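Local coordinates for protein HP0721 (Helicobacter pylori, PDB 2XRH) that is a secreted protein of unknown function from the DUF1104 family, whose truncated form holds nicotinic acid in a pocket of its helical fold, at residues 54-57 with 58-62. Sequence-based numbering, arbitrary orientation.
Sequences HKQL and HEYAT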
ATOM      1  N   HIS A  54       6.806  15.857 -10.369  1.00 15.04           N
ATOM      2  CA  HIS A  54       6.674  14.668  -9.521  1.00 16.06           C
ATOM      3  C   HIS A  54       5.728  14.940  -8.371  1.00 15.56           C
ATOM      4  O   HIS A  54       4.900  14.097  -8.039  1.00 14.41           O
ATOM      5  CB  HIS A  54       8.038  14.235  -9.010  1.00 17.37           C
ATOM      6  CG  HIS A  54       8.151  12.772  -8.779  1.00 22.27           C
ATOM      7  ND1 HIS A  54       9.341  12.091  -8.901  1.00 25.64           N
ATOM      8  CD2 HIS A  54       7.207  11.840  -8.494  1.00 25.56           C
ATOM      9  CE1 HIS A  54       9.135  10.808  -8.649  1.00 29.03           C
ATOM     10  NE2 HIS A  54       7.849  10.628  -8.401  1.00 28.86           N
ATOM     11  N   LYS A  55       5.814  16.135  -7.768  1.00 15.39           N
ATOM     12  CA  LYS A  55       4.886  16.511  -6.711  1.00 16.25           C
ATOM     13  C   LYS A  55       3.452  16.513  -7.209  1.00 14.52           C
ATOM     14  O   LYS A  55       2.533  16.036  -6.507  1.00 15.01           O
ATOM     15  CB  LYS A  55       5.255  17.882  -6.130  1.00 16.98           C
ATOM     16  CG  LYS A  55       4.422  18.355  -4.936  1.00 21.65           C
ATOM     17  CD  LYS A  55       4.916  19.763  -4.522  1.00 27.83           C
ATOM     18  CE  LYS A  55       4.297  20.318  -3.252  1.00 31.75           C
ATOM     19  NZ  LYS A  55       4.573  21.774  -3.151  1.00 34.22           N
ATOM     20  N   GLN A  56       3.235  17.045  -8.386  1.00 14.89           N
ATOM     21  CA  GLN A  56       1.903  17.039  -8.988  1.00 15.63           C
ATOM     22  C   GLN A  56       1.401  15.633  -9.233  1.00 14.27           C
ATOM     23  O   GLN A  56       0.235  15.314  -8.958  1.00 14.53           O
ATOM     24  CB  GLN A  56       1.867  17.842 -10.284  1.00 16.36           C
ATOM     25  CG  GLN A  56       2.124  19.303 -10.089  1.00 22.05           C
ATOM     26  CD  GLN A  56       1.128  19.891  -9.118  1.00 26.05           C
ATOM     27  OE1 GLN A  56      -0.072  19.815  -9.357  1.00 29.67           O
ATOM     28  NE2 GLN A  56       1.612  20.427  -7.984  1.00 30.57           N
ATOM     29  N   LEU A  57       2.289  14.759  -9.675  1.00 14.14           N
ATOM     30  CA  LEU A  57       1.890  13.366  -9.929  1.00 13.91           C
ATOM     31  C   LEU A  57       1.431  12.746  -8.609  1.00 13.74           C
ATOM     32  O   LEU A  57       0.382  12.065  -8.546  1.00 13.94           O
ATOM     33  CB  LEU A  57       3.030  12.539 -10.514  1.00 15.18           C
ATOM     34  CG  LEU A  57       3.407  12.739 -11.958  1.00 17.03           C
ATOM     35  CD1 LEU A  57       4.722  12.000 -12.205  1.00 18.09           C
ATOM     36  CD2 LEU A  57       2.320  12.251 -12.854  1.00 18.56           C
ATOM     37  N   HIS A  58       2.193  12.990  -7.542  1.00 13.35           N
ATOM     38  CA  HIS A  58       1.812  12.458  -6.237  1.00 13.47           C
ATOM     39  C   HIS A  58       0.481  13.049  -5.751  1.00 12.40           C
ATOM     40  O   HIS A  58      -0.384  12.334  -5.235  1.00 11.73           O
ATOM     41  CB  HIS A  58       2.906  12.748  -5.194  1.00 16.09           C
ATOM     42  CG  HIS A  58       4.173  11.933  -5.353  1.00 20.21           C
ATOM     43  ND1 HIS A  58       4.181  10.605  -5.725  1.00 23.98           N
ATOM     44  CD2 HIS A  58       5.482  12.276  -5.190  1.00 25.30           C
ATOM     45  CE1 HIS A  58       5.424  10.159  -5.794  1.00 24.58           C
ATOM     46  NE2 HIS A  58       6.239  11.153  -5.468  1.00 26.74           N
ATOM     47  N   GLU A  59       0.330  14.367  -5.881  1.00 12.41           N
ATOM     48  CA  GLU A  59      -0.893  15.037  -5.438  1.00 12.61           C
ATOM     49  C   GLU A  59      -2.103  14.537  -6.178  1.00 12.23           C
ATOM     50  O   GLU A  59      -3.143  14.272  -5.581  1.00 12.12           O
ATOM     51  CB  GLU A  59      -0.769  16.543  -5.542  1.00 14.37           C
ATOM     52  CG  GLU A  59       0.269  17.042  -4.563  1.00 17.71           C
ATOM     53  CD  GLU A  59       0.380  18.542  -4.515  1.00 25.92           C
ATOM     54  OE1 GLU A  59      -0.222  19.215  -5.371  1.00 30.93           O
ATOM     55  OE2 GLU A  59       1.075  19.046  -3.606  1.00 30.78           O
ATOM     56  N   TYR A  60      -1.999  14.409  -7.488  1.00 11.23           N
ATOM     57  CA  TYR A  60      -3.126  13.899  -8.263  1.00 11.07           C
ATOM     58  C   TYR A  60      -3.403  12.414  -7.983  1.00  9.84           C
ATOM     59  O   TYR A  60      -4.568  12.025  -7.892  1.00  9.61           O
ATOM     60  CB  TYR A  60      -2.954  14.171  -9.778  1.00 12.27           C
ATOM     61  CG  TYR A  60      -3.310  15.585 -10.116  1.00 13.43           C
ATOM     62  CD1 TYR A  60      -4.611  16.025 -10.061  1.00 17.61           C
ATOM     63  CD2 TYR A  60      -2.322  16.514 -10.365  1.00 18.40           C
ATOM     64  CE1 TYR A  60      -4.920  17.323 -10.296  1.00 18.96           C
ATOM     65  CE2 TYR A  60      -2.612  17.815 -10.629  1.00 21.66           C
ATOM     66  CZ  TYR A  60      -3.917  18.222 -10.575  1.00 22.22           C
ATOM     67  OH  TYR A  60      -4.272  19.515 -10.773  1.00 26.10           O
ATOM     68  N   ALA A  61      -2.373  11.600  -7.868  1.00 10.26           N
ATOM     69  CA  ALA A  61      -2.595  10.192  -7.562  1.00  8.53           C
ATOM     70  C   ALA A  61      -3.353  10.128  -6.231  1.00  8.65           C
ATOM     71  O   ALA A  61      -4.265   9.330  -6.077  1.00  8.73           O
ATOM     72  CB  ALA A  61      -1.289   9.407  -7.482  1.00 10.68           C
ATOM     73  N   THR A  62      -2.962  10.964  -5.279  1.00  9.08           N
ATOM     74  CA  THR A  62      -3.605  10.951  -3.963  1.00  9.50           C
ATOM     75  C   THR A  62      -5.096  11.316  -4.066  1.00  9.01           C
ATOM     76  O   THR A  62      -5.981  10.581  -3.616  1.00  9.52           O
ATOM     77  CB  THR A  62      -2.846  11.862  -3.006  1.00 10.24           C
ATOM     78  OG1 THR A  62      -1.542  11.320  -2.804  1.00 13.02           O
ATOM     79  CG2 THR A  62      -3.573  11.969  -1.654  1.00 11.03           C
TER
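His54 and His58 sit one turn apart on helix 47-65, and their imidazoles lean together as an offset pair, with centroids 4.5 Å apart and planes at 28°. The overlap is slight: CD2 of His54 comes over one face of the His58 ring, 3.3 Å from its NE2. ND1 of each ring is hydrogen-bonded, in His54 to Arg50 NH1, one turn earlier, and in His58 to Leu98 O, which limits how the rings can turn. Histidine suits both places because one nitrogen can bond while the flat ring lies against its neighbour.

The tight side belongs to Leu57 and Ala61. Leu57, branched and apolar, packs its side chain on Tyr34, Leu38 and Met42 of helix 31-44, while small Ala61 fits against Ala23 and Leu98, with its methyl 3.3 Å from Leu57 O and about 6 Å from the bound nicotinic acid.

Lys55, Gln56 and Glu59 make the looser, more polar side, where long, flexible chains can carry charge outward. With CG opposite its own nitrogen (chi1 -176°), Lys55 runs out extended, and its CE passes 3.5 Å from Glu59 OE2. Lys55 NZ stays 4.5 Å from Glu59 OE2, too far for a salt bridge. Gln56 lies alongside Tyr60, its OE1 3.5 Å from Tyr60 CE2, setting a polar amide steeply beside the ring (planes 74° apart) on this partly exposed flank. The Tyr60 ring also sets its edge to the Gln56 carbonyl, CD2 being 3.2 Å from O.

Backbone N-H...O bonds join successive turns, and His58 O accepts both N and OG1 of Thr62. The chemistry implies an amphipathic helix: apolar contacts and the His58 tether fasten it to the fold, while its charged flank probably gains only mild electrostatic attraction.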